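Local structure of 5'-nucleotidase SurE (Aquifex aeolicus, 2WQK) at residues Leu75-Arg78 with Lys84-Asp87; Phe4-Asp9 with Asn18-Ala23; Trp210-Glu213 with Tyr218-Val221; Cys142-Lys147 with Leu167-Ile172; Gly115-Ile120 with Leu231-Thr236. The protein probably removes the phosphate from nucleoside 5'-monophosphates by metal-dependent hydrolysis, as a SurE-family nucleotidase. All coordinates share one frame; numbering follows the deposited sequence. Where two conformers were deposited one is given.

Contact 1: Leu75-Arg78 with Lys84-Asp87; sequences LGYR and KKPD
The phenol ring of Tyr77 presents its edge to the backbone of the 84-87 segment. Close to the ring plane lie Lys84 C, 3.9 Å from Tyr77 CE1, and Lys85 N, 3.8 Å from Tyr77 CE1. A bridging water also sits at the edge, by the hydroxyl. Lys85 CG and Pro86 CD approach the ring obliquely; Lys85 CG is 3.5 Å from Tyr77 CE1, whereas Pro86 CD makes a looser apolar contact at 4.4 Å from Tyr77 CD1. On its own segment, Tyr77 CE2 lies over the centre of one face of the Arg78 guanidinium. The ring reaches across because Tyr77 CG is anti to the backbone N (chi1 171°). The Lys85 chain crosses the phenol at a slant and, in the conformer given, bends at chi4 (Lys85 chi4 74°), which puts Lys85 NZ 3.3 Å from Tyr77 OH. A water bridges the two groups, 2.8 Å from Tyr77 OH and 2.8 Å from Lys85 NZ, from which it accepts. A nearby ammonium would probably polarise this water and, through it, the phenol. The lysines lie on the solvent side, while the tyrosine and Pro86 are buried; Pro86 also packs on Leu81 and Ile120, and Arg78 forms a salt bridge with Glu187 of the second subunit. The pairing closes the loop by which helix 69-80 leads back into strand 88-94, a helix-to-strand return characteristic of the parallel alpha/beta, Rossmann-like core of SurE.

Contact 2: Phe4-Asp9 with Asn18-Ala23; sequences FLLVND and NALREA
Leu6 and Leu20 both hold CG anti to the backbone N, with chi1 175° and -175°, so that each isobutyl group extends from its own backbone between strand and helix. Both side chains start out towards the opposite segment, and the two cross at a slant. The closest approach is methyl to methyl, Leu6 CD1 to Leu20 CD2 at 3.7 Å. The second branch of Leu6 has a different job: Leu6 CD2 lies against the helix backbone, 3.8 Å from Arg21 N and equally 3.8 Å from Arg21 CA, and 3.9 Å from Arg21 CB. The fork of the strand leucine is thus shared between one side chain and the helix main chain. Arg21 takes part through its base alone, since its straight chain carries the guanidinium away from the strand. Arg21 NH1 lies 3.3 Å from Glu22 OE2, which is well out of the guanidinium plane, an attraction of charges without a directed N-H. Further apolar cover comes from Val30 and Leu90 on Leu6, and from Ile93 and Cys142 on Leu20. Strand 3-7 and helix 15-24 begin a beta-alpha-beta unit completed by strand 29-35. The loop leaving the strand carries Asp9, a predicted metal ligand, next to Asp10, which binds sodium with Ser40 and Asn94: a metal site at the carboxyl end of a parallel strand.

Contact 3: Trp210-Glu213 with Tyr218-Val221; sequences WHAE and YWAV
Ala212 and Glu213 press against Trp219 at a loop-to-helix junction, where the chain leaving strand 199-206 of the two-stranded antiparallel sheet turns into the short helix 217-222. The tight part is made by main-chain carbonyls rather than by side-chain tips. Glu213 O comes to 3.2 Å from Trp219 CB, and the neighbouring Ala212 O meets the indole at its edge, near the ring plane. Ala212 adds its methyl, directed at the helix, with Ala212 CB 4.1 Å from Trp219 CD1 and 4.1 Å from Trp219 CA. Trp219 CG stands anti to the backbone N (chi1 -174°), which swings the five-membered ring of the indole towards the loop. Thr216, between the segments, is hydrogen-bonded through OG1 both to Glu213 O and to Trp219 N. Trp219 also packs on Tyr225 of strand 225-232.

The outer side is much looser. The Glu213 side chain starts away from the helix, comes no nearer to it than 5.9 Å and lies exposed. It folds back on its own segment, where Glu213 OE1 is 2.8 Å from His211 O. These are two acceptors, so the approach is not a hydrogen bond. At the indole edge, Ala212 O stops 3.5 Å from Trp219 CD1, the carbon next to the indole nitrogen.

Contact 4: Cys142-Lys147 with Leu167-Ile172; sequences CVDIVK and LRYEEI
Asp144 lies within a regular turn of helix 135-152, while Tyr169 starts the 3-10 turn 169-171, whose Glu171 N bonds back to Arg168 O at 2.8 Å; the two backbones stay well apart and meet through a single pair of side chains, the long tyrosine and the short aspartate. Tyr169 OH donates to Asp144 OD2 over a very short 2.5 Å. Asp144 OD2 sits at the edge of the phenol, in the ring plane, 3.3 Å from Tyr169 CE1. The carboxylate is nevertheless turned, its plane 52° from that of the ring, and the tyrosine bonds to one oxygen, while Asp144 OD1 lies 3.5 Å from Tyr169 OH. The two side chains arrive from opposite directions. On the tyrosine, CG is anti to the backbone N (chi1 178°), which sends the ring straight out from the turn towards the helix.

The loop 167-172 joins strand 158-165 to strand 174-177 in the mixed sheet of the SurE fold, and helix 135-152 covers that sheet, with Cys142 and Ile145 packed on strand 158-165. Helix and loop are tied a second time by Tyr169 N, which bonds to Glu137 OE1 two turns earlier on the helix. Within the 167-172 segment, Arg168 bridges two acids: Arg168 NH2 pairs with Glu170 OE1 at 2.8 Å, and Arg168 NH1 forms a long pair with Glu171 OE2 at 4.0 Å.

Contact 5: Gly115-Ile120 with Leu231-Thr236; sequences GRILGI and LHLDLT
Ile117 and Leu233 meet with their side chains at about a right angle, the leucine directed at the helix end and the isoleucine lying across its tip. Both methyls of Leu233 bear on the same methylene: Leu233 CD1 is 3.7 Å from Ile117 CG1 and Leu233 CD2 is 4.0 Å from it. Leu233 CD2 also touches the helix backbone, 4.0 Å from Ile117 CA and 4.1 Å from Arg116 O. Leu233 reaches this far because its CG is anti to the backbone N (chi1 -179°). Arg116 adds a distant touch from its CG. Met113, on the same helix, also packs on Leu233. Beyond the leucine, Asp234 OD1 accepts twice from Thr236: from OG1 at 2.7 Å on its syn lone pair, and from N at 2.9 Å on the anti side, tilted from the carboxylate plane. The His232 ring meets that of His232 of the second subunit, the planes nearly parallel, and Thr236 OG1 bonds to Gln180 N of that subunit. Leu233 thus joins the last turn of helix 107-117, which ends in a Schellman motif at Gly119, to the end of strand 225-232, just before an Asx turn at the subunit interface.

Overall arrangement
From the N terminus, contact 2 closes first, a short loop from strand 3-7 to helix 15-24, and contact 1 follows in series, returning helix 69-80 to strand 88-94. The two touch where Leu5 packs on Gly76, Tyr77 and Pro86. Contact 5 opens at the end of helix 107-117 and closes at the end of strand 225-232; within this long span contact 4 and then contact 3 open and close in turn, without crossing. Leu118 and Ile120 carry contact 5 against contact 1, while Leu20 and Ala23 lean on Cys142 and Val143 of contact 4. Contact 3 stands apart, its centre about 36 Å from that of contact 1, across the chain's centre.

Contact 1: Leu75-Arg78 with Lys84-Asp87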
# COMPACT_ATOMS: atom_id res chain seq x y z
N LEU A 75 0.40 22.00 -5.24
CA LEU A 75 1.45 22.18 -6.28
C LEU A 75 0.87 22.96 -7.47
O LEU A 75 1.57 23.76 -8.10
CB LEU A 75 2.03 20.84 -6.74
CG LEU A 75 2.92 20.12 -5.70
CD1 LEU A 75 3.34 18.76 -6.21
CD2 LEU A 75 4.17 20.96 -5.30
N GLY A 76 -0.38 22.68 -7.82
CA GLY A 76 -1.02 23.44 -8.91
C GLY A 76 -1.03 24.93 -8.64
O GLY A 76 -0.70 25.77 -9.49
N TYR A 77 -1.41 25.29 -7.42
CA TYR A 77 -1.52 26.69 -7.07
C TYR A 77 -0.14 27.34 -6.93
O TYR A 77 0.12 28.39 -7.52
CB TYR A 77 -2.27 26.81 -5.75
CG TYR A 77 -2.29 28.19 -5.14
CD1 TYR A 77 -2.79 29.29 -5.84
CD2 TYR A 77 -1.84 28.40 -3.85
CE1 TYR A 77 -2.87 30.53 -5.29
CE2 TYR A 77 -1.88 29.66 -3.29
CZ TYR A 77 -2.42 30.74 -4.01
OH TYR A 77 -2.45 31.98 -3.41
N ARG A 78 0.76 26.72 -6.16
CA ARG A 78 2.03 27.36 -5.86
C ARG A 78 3.03 27.27 -6.98
O ARG A 78 3.79 28.22 -7.18
CB ARG A 78 2.64 26.81 -4.56
CG ARG A 78 1.77 27.09 -3.40
CD ARG A 78 2.43 26.92 -2.03
NE ARG A 78 1.39 27.13 -1.04
CZ ARG A 78 1.07 28.30 -0.51
NH1 ARG A 78 1.75 29.41 -0.82
NH2 ARG A 78 0.07 28.35 0.37
N LYS A 84 -0.93 32.62 -8.25
CA LYS A 84 -2.03 33.42 -8.75
C LYS A 84 -3.28 32.55 -8.63
O LYS A 84 -3.38 31.52 -9.29
CB LYS A 84 -1.79 33.85 -10.21
CG LYS A 84 -2.92 34.77 -10.73
CD LYS A 84 -2.58 35.36 -12.09
CE LYS A 84 -3.54 36.48 -12.46
NZ LYS A 84 -4.90 35.94 -12.70
N LYS A 85 -4.21 32.98 -7.80
CA LYS A 85 -5.39 32.16 -7.57
C LYS A 85 -6.24 32.04 -8.84
O LYS A 85 -6.55 33.06 -9.50
CB LYS A 85 -6.26 32.71 -6.46
CG LYS A 85 -5.58 32.70 -5.11
CD LYS A 85 -6.48 33.27 -4.06
CE LYS A 85 -5.85 33.18 -2.69
NZ LYS A 85 -4.77 34.18 -2.50
N PRO A 86 -6.65 30.79 -9.16
CA PRO A 86 -7.56 30.60 -10.25
C PRO A 86 -8.95 31.04 -9.81
O PRO A 86 -9.16 31.32 -8.60
CB PRO A 86 -7.46 29.10 -10.50
CG PRO A 86 -7.26 28.56 -9.13
CD PRO A 86 -6.37 29.51 -8.47
N ASP A 87 -9.91 31.10 -10.75
CA ASP A 87 -11.26 31.46 -10.41
C ASP A 87 -11.93 30.37 -9.56
O ASP A 87 -12.76 30.70 -8.69
CB ASP A 87 -12.07 31.75 -11.67
CG ASP A 87 -11.53 32.97 -12.39
OD1 ASP A 87 -12.02 34.06 -12.06
OD2 ASP A 87 -10.57 32.86 -13.19
O HOH W 1 -2.59 34.65 -4.12

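Contact 2: Phe4-Asp9 with Asn18-Ala23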
# COMPACT_ATOMS: atom_id res chain seq x y z
N PHE A 4 -9.34 27.66 -14.39
CA PHE A 4 -9.75 26.62 -13.43
C PHE A 4 -8.58 25.70 -13.18
O PHE A 4 -7.90 25.27 -14.10
CB PHE A 4 -10.90 25.79 -13.99
CG PHE A 4 -11.95 26.62 -14.68
CD1 PHE A 4 -12.66 27.55 -13.98
CD2 PHE A 4 -12.18 26.49 -16.05
CE1 PHE A 4 -13.60 28.34 -14.59
CE2 PHE A 4 -13.14 27.28 -16.65
CZ PHE A 4 -13.83 28.20 -15.92
N LEU A 5 -8.37 25.35 -11.89
CA LEU A 5 -7.41 24.32 -11.51
C LEU A 5 -8.26 23.06 -11.26
O LEU A 5 -9.09 23.05 -10.36
CB LEU A 5 -6.66 24.72 -10.24
CG LEU A 5 -5.67 23.68 -9.69
CD1 LEU A 5 -4.69 23.28 -10.74
CD2 LEU A 5 -4.96 24.21 -8.42
N LEU A 6 -8.05 22.04 -12.09
CA LEU A 6 -8.85 20.83 -12.09
C LEU A 6 -7.99 19.67 -11.65
O LEU A 6 -6.92 19.39 -12.22
CB LEU A 6 -9.38 20.57 -13.52
CG LEU A 6 -10.15 19.27 -13.76
CD1 LEU A 6 -11.34 19.11 -12.82
CD2 LEU A 6 -10.59 19.14 -15.22
N VAL A 7 -8.47 18.96 -10.62
CA VAL A 7 -7.77 17.83 -10.04
C VAL A 7 -8.76 16.67 -9.96
O VAL A 7 -9.96 16.84 -10.20
CB VAL A 7 -7.22 18.16 -8.63
CG1 VAL A 7 -6.38 19.43 -8.69
CG2 VAL A 7 -8.35 18.27 -7.59
N ASN A 8 -8.26 15.49 -9.62
CA ASN A 8 -9.14 14.39 -9.28
C ASN A 8 -8.40 13.40 -8.36
O ASN A 8 -7.27 13.67 -7.95
CB ASN A 8 -9.76 13.69 -10.49
CG ASN A 8 -8.80 12.69 -11.17
OD1 ASN A 8 -7.59 12.72 -10.93
ND2 ASN A 8 -9.34 11.84 -12.06
N ASP A 9 -9.08 12.30 -8.06
CA ASP A 9 -8.50 11.22 -7.26
C ASP A 9 -8.27 9.92 -8.04
O ASP A 9 -7.65 9.00 -7.52
CB ASP A 9 -9.42 10.94 -6.04
CG ASP A 9 -8.69 10.32 -4.88
OD1 ASP A 9 -7.49 10.52 -4.68
OD2 ASP A 9 -9.38 9.58 -4.17
N ASN A 18 -11.16 13.83 -17.77
CA ASN A 18 -10.98 14.27 -19.16
C ASN A 18 -12.28 14.82 -19.75
O ASN A 18 -12.27 15.83 -20.46
CB ASN A 18 -10.36 13.17 -19.97
CG ASN A 18 -8.89 13.05 -19.69
OD1 ASN A 18 -8.09 13.87 -20.18
ND2 ASN A 18 -8.51 12.07 -18.82
N ALA A 19 -13.41 14.18 -19.43
CA ALA A 19 -14.71 14.70 -19.87
C ALA A 19 -14.94 16.11 -19.35
O ALA A 19 -15.42 17.01 -20.06
CB ALA A 19 -15.90 13.79 -19.47
N LEU A 20 -14.63 16.31 -18.07
CA LEU A 20 -14.86 17.61 -17.46
C LEU A 20 -13.92 18.65 -18.08
O LEU A 20 -14.34 19.77 -18.37
CB LEU A 20 -14.70 17.51 -15.94
CG LEU A 20 -15.04 18.75 -15.13
CD1 LEU A 20 -16.43 19.32 -15.44
CD2 LEU A 20 -14.85 18.41 -13.63
N ARG A 21 -12.65 18.27 -18.26
CA ARG A 21 -11.65 19.16 -18.86
C ARG A 21 -12.16 19.65 -20.22
O ARG A 21 -12.14 20.84 -20.52
CB ARG A 21 -10.33 18.46 -19.04
CG ARG A 21 -9.30 19.31 -19.73
CD ARG A 21 -8.11 18.49 -20.05
NE ARG A 21 -7.13 19.33 -20.71
CZ ARG A 21 -6.53 19.04 -21.85
NH1 ARG A 21 -6.74 17.88 -22.49
NH2 ARG A 21 -5.67 19.90 -22.33
N GLU A 22 -12.56 18.70 -21.04
CA GLU A 22 -13.00 19.05 -22.41
C GLU A 22 -14.18 20.03 -22.42
O GLU A 22 -14.20 21.03 -23.19
CB GLU A 22 -13.27 17.75 -23.18
CG GLU A 22 -11.99 16.95 -23.45
CD GLU A 22 -10.87 17.72 -24.21
OE1 GLU A 22 -11.16 18.53 -25.10
OE2 GLU A 22 -9.66 17.49 -23.89
N ALA A 23 -15.20 19.73 -21.62
CA ALA A 23 -16.37 20.59 -21.52
C ALA A 23 -16.08 21.99 -21.00
O ALA A 23 -16.68 22.98 -21.46
CB ALA A 23 -17.48 19.90 -20.70

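Contact 3: Trp210-Glu213 with Tyr218-Val221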
# COMPACT_ATOMS: atom_id res chain seq x y z
N TRP A 210 -33.76 2.52 0.20
CA TRP A 210 -35.16 2.14 0.46
C TRP A 210 -35.92 3.16 1.31
O TRP A 210 -37.16 3.25 1.22
CB TRP A 210 -35.23 0.79 1.18
CG TRP A 210 -34.95 -0.40 0.32
CD1 TRP A 210 -34.23 -0.43 -0.84
CD2 TRP A 210 -35.35 -1.75 0.60
NE1 TRP A 210 -34.17 -1.73 -1.32
CE2 TRP A 210 -34.85 -2.55 -0.45
CE3 TRP A 210 -36.08 -2.35 1.63
CZ2 TRP A 210 -35.06 -3.94 -0.50
CZ3 TRP A 210 -36.29 -3.74 1.59
CH2 TRP A 210 -35.78 -4.51 0.52
N HIS A 211 -35.19 3.92 2.13
CA HIS A 211 -35.77 4.87 3.06
C HIS A 211 -35.15 6.28 2.92
O HIS A 211 -35.04 7.01 3.92
CB HIS A 211 -35.60 4.36 4.51
CG HIS A 211 -36.26 3.04 4.76
ND1 HIS A 211 -35.69 2.05 5.54
CD2 HIS A 211 -37.45 2.55 4.35
CE1 HIS A 211 -36.50 1.01 5.59
NE2 HIS A 211 -37.58 1.29 4.88
N ALA A 212 -34.80 6.67 1.69
CA ALA A 212 -34.17 7.98 1.41
C ALA A 212 -35.09 9.13 1.79
O ALA A 212 -36.26 9.12 1.41
CB ALA A 212 -33.81 8.09 -0.09
N GLU A 213 -34.57 10.10 2.54
CA GLU A 213 -35.35 11.27 3.00
C GLU A 213 -35.29 12.44 2.01
O GLU A 213 -34.19 12.91 1.65
CB GLU A 213 -34.89 11.71 4.41
CG GLU A 213 -35.78 11.20 5.61
CD GLU A 213 -35.96 9.69 5.66
OE1 GLU A 213 -36.65 9.13 4.78
OE2 GLU A 213 -35.44 9.07 6.60
N TYR A 218 -28.74 11.97 -1.16
CA TYR A 218 -29.13 10.63 -1.64
C TYR A 218 -30.48 10.69 -2.35
O TYR A 218 -30.64 10.15 -3.46
CB TYR A 218 -29.28 9.65 -0.49
CG TYR A 218 -28.03 9.19 0.17
CD1 TYR A 218 -27.26 8.21 -0.39
CD2 TYR A 218 -27.67 9.70 1.41
CE1 TYR A 218 -26.10 7.74 0.27
CE2 TYR A 218 -26.56 9.25 2.04
CZ TYR A 218 -25.79 8.25 1.48
OH TYR A 218 -24.66 7.87 2.16
N TRP A 219 -31.46 11.33 -1.72
CA TRP A 219 -32.82 11.34 -2.33
C TRP A 219 -32.77 11.99 -3.70
O TRP A 219 -33.38 11.50 -4.66
CB TRP A 219 -33.84 12.05 -1.43
CG TRP A 219 -35.26 11.97 -1.92
CD1 TRP A 219 -36.22 11.09 -1.51
CD2 TRP A 219 -35.87 12.79 -2.94
NE1 TRP A 219 -37.38 11.32 -2.21
CE2 TRP A 219 -37.20 12.36 -3.07
CE3 TRP A 219 -35.43 13.86 -3.72
CZ2 TRP A 219 -38.07 12.92 -4.00
CZ3 TRP A 219 -36.31 14.43 -4.64
CH2 TRP A 219 -37.61 13.97 -4.76
N ALA A 220 -32.04 13.10 -3.82
CA ALA A 220 -32.02 13.86 -5.08
C ALA A 220 -31.51 12.95 -6.19
O ALA A 220 -32.17 12.80 -7.24
CB ALA A 220 -31.12 15.12 -4.93
N VAL A 221 -30.35 12.32 -6.01
CA VAL A 221 -29.75 11.52 -7.09
C VAL A 221 -30.55 10.24 -7.36
O VAL A 221 -30.65 9.82 -8.53
CB VAL A 221 -28.25 11.24 -6.86
CG1 VAL A 221 -27.48 12.56 -6.92
CG2 VAL A 221 -28.00 10.49 -5.56

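Contact 4: Cys142-Lys147 with Leu167-Ile172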
# COMPACT_ATOMS: atom_id res chain seq x y z
N CYS A 142 -22.16 19.71 -15.24
CA CYS A 142 -21.08 20.33 -14.46
C CYS A 142 -20.76 21.73 -15.00
O CYS A 142 -20.58 22.70 -14.23
CB CYS A 142 -19.83 19.46 -14.42
SG CYS A 142 -20.11 17.85 -13.66
N VAL A 143 -20.67 21.85 -16.33
CA VAL A 143 -20.35 23.12 -16.94
C VAL A 143 -21.50 24.14 -16.71
O VAL A 143 -21.24 25.29 -16.46
CB VAL A 143 -19.91 22.95 -18.40
CG1 VAL A 143 -19.69 24.29 -19.07
CG2 VAL A 143 -18.66 22.09 -18.42
N ASP A 144 -22.74 23.67 -16.73
CA ASP A 144 -23.88 24.55 -16.42
C ASP A 144 -23.71 25.16 -15.03
O ASP A 144 -23.92 26.34 -14.83
CB ASP A 144 -25.22 23.79 -16.45
CG ASP A 144 -25.70 23.45 -17.88
OD1 ASP A 144 -25.19 24.01 -18.88
OD2 ASP A 144 -26.56 22.55 -17.97
N ILE A 145 -23.31 24.32 -14.07
CA ILE A 145 -23.10 24.79 -12.70
C ILE A 145 -21.94 25.77 -12.60
O ILE A 145 -22.07 26.81 -11.97
CB ILE A 145 -22.95 23.55 -11.74
CG1 ILE A 145 -24.29 22.79 -11.64
CG2 ILE A 145 -22.38 23.98 -10.40
CD1 ILE A 145 -24.15 21.47 -10.92
N VAL A 146 -20.81 25.42 -13.24
CA VAL A 146 -19.64 26.31 -13.21
C VAL A 146 -20.01 27.68 -13.80
O VAL A 146 -19.66 28.74 -13.24
CB VAL A 146 -18.41 25.69 -13.90
CG1 VAL A 146 -17.29 26.72 -13.99
CG2 VAL A 146 -17.94 24.46 -13.12
N LYS A 147 -20.76 27.66 -14.90
CA LYS A 147 -21.15 28.95 -15.51
C LYS A 147 -21.93 29.83 -14.54
O LYS A 147 -21.61 31.02 -14.35
CB LYS A 147 -21.92 28.74 -16.80
CG LYS A 147 -22.09 30.04 -17.55
CD LYS A 147 -22.81 29.79 -18.87
CE LYS A 147 -22.97 31.14 -19.61
NZ LYS A 147 -23.65 30.99 -20.93
N LEU A 167 -27.36 9.68 -16.06
CA LEU A 167 -28.41 9.84 -17.05
C LEU A 167 -27.93 10.70 -18.20
O LEU A 167 -27.02 11.53 -18.06
CB LEU A 167 -29.60 10.55 -16.41
CG LEU A 167 -30.39 9.81 -15.33
CD1 LEU A 167 -31.34 10.75 -14.59
CD2 LEU A 167 -31.15 8.63 -15.92
N ARG A 168 -28.58 10.55 -19.35
CA ARG A 168 -28.36 11.51 -20.39
C ARG A 168 -28.75 12.90 -19.91
O ARG A 168 -29.68 13.05 -19.10
CB ARG A 168 -29.18 11.16 -21.64
CG ARG A 168 -28.70 9.93 -22.32
CD ARG A 168 -29.54 9.63 -23.59
NE ARG A 168 -29.77 10.84 -24.39
CZ ARG A 168 -30.92 11.51 -24.48
NH1 ARG A 168 -32.02 11.12 -23.85
NH2 ARG A 168 -30.97 12.60 -25.24
N TYR A 169 -28.05 13.91 -20.41
CA TYR A 169 -28.27 15.30 -20.02
C TYR A 169 -29.74 15.69 -20.08
O TYR A 169 -30.29 16.27 -19.17
CB TYR A 169 -27.42 16.22 -20.89
CG TYR A 169 -27.54 17.70 -20.66
CD1 TYR A 169 -27.08 18.28 -19.48
CD2 TYR A 169 -28.01 18.55 -21.66
CE1 TYR A 169 -27.13 19.62 -19.28
CE2 TYR A 169 -28.07 19.91 -21.46
CZ TYR A 169 -27.63 20.45 -20.27
OH TYR A 169 -27.68 21.83 -20.08
N GLU A 170 -30.40 15.30 -21.16
CA GLU A 170 -31.79 15.70 -21.32
C GLU A 170 -32.76 14.98 -20.39
O GLU A 170 -33.93 15.41 -20.25
CB GLU A 170 -32.21 15.51 -22.79
CG GLU A 170 -31.34 16.34 -23.75
CD GLU A 170 -29.98 15.68 -24.11
OE1 GLU A 170 -29.69 14.52 -23.73
OE2 GLU A 170 -29.21 16.36 -24.82
N GLU A 171 -32.30 13.88 -19.79
CA GLU A 171 -33.10 13.11 -18.84
C GLU A 171 -32.91 13.56 -17.38
O GLU A 171 -33.66 13.14 -16.52
CB GLU A 171 -32.77 11.62 -18.93
CG GLU A 171 -33.22 10.93 -20.22
CD GLU A 171 -34.74 10.86 -20.37
OE1 GLU A 171 -35.50 11.09 -19.39
OE2 GLU A 171 -35.19 10.55 -21.49
N ILE A 172 -31.92 14.40 -17.12
CA ILE A 172 -31.74 14.94 -15.75
C ILE A 172 -32.97 15.78 -15.42
O ILE A 172 -33.37 16.64 -16.23
CB ILE A 172 -30.47 15.82 -15.66
CG1 ILE A 172 -29.22 14.98 -15.88
CG2 ILE A 172 -30.43 16.59 -14.31
CD1 ILE A 172 -28.77 14.13 -14.66

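Contact 5: Gly115-Ile120 with Leu231-Thr236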
# COMPACT_ATOMS: atom_id res chain seq x y z
N GLY A 115 -8.82 23.49 -2.04
CA GLY A 115 -8.97 24.77 -2.75
C GLY A 115 -9.55 25.84 -1.86
O GLY A 115 -9.04 26.95 -1.81
N ARG A 116 -10.61 25.50 -1.11
CA ARG A 116 -11.27 26.48 -0.26
C ARG A 116 -10.36 26.87 0.92
O ARG A 116 -10.36 28.03 1.33
CB ARG A 116 -12.66 25.97 0.21
CG ARG A 116 -13.61 27.04 0.70
CD ARG A 116 -13.63 28.35 -0.11
NE ARG A 116 -12.95 29.45 0.61
CZ ARG A 116 -12.71 30.69 0.18
NH1 ARG A 116 -12.11 31.54 1.00
NH2 ARG A 116 -13.05 31.11 -1.03
N ILE A 117 -9.54 25.93 1.41
CA ILE A 117 -8.54 26.26 2.47
C ILE A 117 -7.58 27.34 1.96
O ILE A 117 -7.18 28.26 2.72
CB ILE A 117 -7.76 25.03 2.92
CG1 ILE A 117 -8.67 24.15 3.77
CG2 ILE A 117 -6.45 25.37 3.71
CD1 ILE A 117 -8.10 22.77 4.09
N LEU A 118 -7.24 27.24 0.68
CA LEU A 118 -6.34 28.19 0.04
C LEU A 118 -7.02 29.50 -0.34
O LEU A 118 -6.35 30.38 -0.92
CB LEU A 118 -5.72 27.56 -1.21
CG LEU A 118 -4.67 26.49 -0.95
CD1 LEU A 118 -4.21 25.76 -2.22
CD2 LEU A 118 -3.43 27.03 -0.23
N GLY A 119 -8.32 29.65 -0.06
CA GLY A 119 -9.02 30.88 -0.35
C GLY A 119 -9.60 30.97 -1.73
O GLY A 119 -9.81 32.11 -2.25
N ILE A 120 -9.85 29.81 -2.34
CA ILE A 120 -10.36 29.77 -3.73
C ILE A 120 -11.72 29.06 -3.72
O ILE A 120 -11.84 28.00 -3.14
CB ILE A 120 -9.42 28.96 -4.65
CG1 ILE A 120 -7.96 29.45 -4.56
CG2 ILE A 120 -9.99 28.99 -6.09
CD1 ILE A 120 -6.87 28.43 -4.93
N LEU A 231 -21.09 22.62 1.87
CA LEU A 231 -20.39 22.05 3.04
C LEU A 231 -19.64 23.15 3.77
O LEU A 231 -19.02 24.03 3.14
CB LEU A 231 -19.37 21.02 2.56
CG LEU A 231 -19.89 19.79 1.80
CD1 LEU A 231 -18.75 18.86 1.32
CD2 LEU A 231 -20.90 19.03 2.70
N HIS A 232 -19.63 23.03 5.10
CA HIS A 232 -18.77 23.83 5.93
C HIS A 232 -17.31 23.51 5.69
O HIS A 232 -16.95 22.34 5.67
CB HIS A 232 -19.03 23.54 7.42
CG HIS A 232 -20.23 24.19 8.00
ND1 HIS A 232 -20.32 25.54 8.22
CD2 HIS A 232 -21.35 23.63 8.52
CE1 HIS A 232 -21.49 25.79 8.81
NE2 HIS A 232 -22.12 24.65 9.00
N LEU A 233 -16.46 24.54 5.61
CA LEU A 233 -15.04 24.33 5.74
C LEU A 233 -14.66 24.18 7.23
O LEU A 233 -13.90 23.28 7.60
CB LEU A 233 -14.22 25.48 5.14
CG LEU A 233 -12.71 25.18 5.29
CD1 LEU A 233 -12.22 23.80 4.73
CD2 LEU A 233 -11.91 26.34 4.71
N ASP A 234 -15.23 25.04 8.07
CA ASP A 234 -14.92 25.03 9.51
C ASP A 234 -15.84 24.02 10.15
O ASP A 234 -17.06 24.17 10.09
CB ASP A 234 -15.13 26.44 10.03
CG ASP A 234 -14.71 26.65 11.49
OD1 ASP A 234 -14.57 25.63 12.25
OD2 ASP A 234 -14.61 27.88 11.84
N LEU A 235 -15.24 23.00 10.78
CA LEU A 235 -15.99 21.92 11.41
C LEU A 235 -16.50 22.29 12.81
O LEU A 235 -17.20 21.49 13.42
CB LEU A 235 -15.10 20.64 11.52
CG LEU A 235 -14.31 20.19 10.30
CD1 LEU A 235 -13.39 18.96 10.59
CD2 LEU A 235 -15.31 19.87 9.23
N THR A 236 -16.05 23.42 13.36
CA THR A 236 -16.37 23.74 14.76
C THR A 236 -17.86 23.94 14.95
O THR A 236 -18.51 24.68 14.19
CB THR A 236 -15.67 25.04 15.21
OG1 THR A 236 -14.30 25.00 14.84
CG2 THR A 236 -15.84 25.30 16.71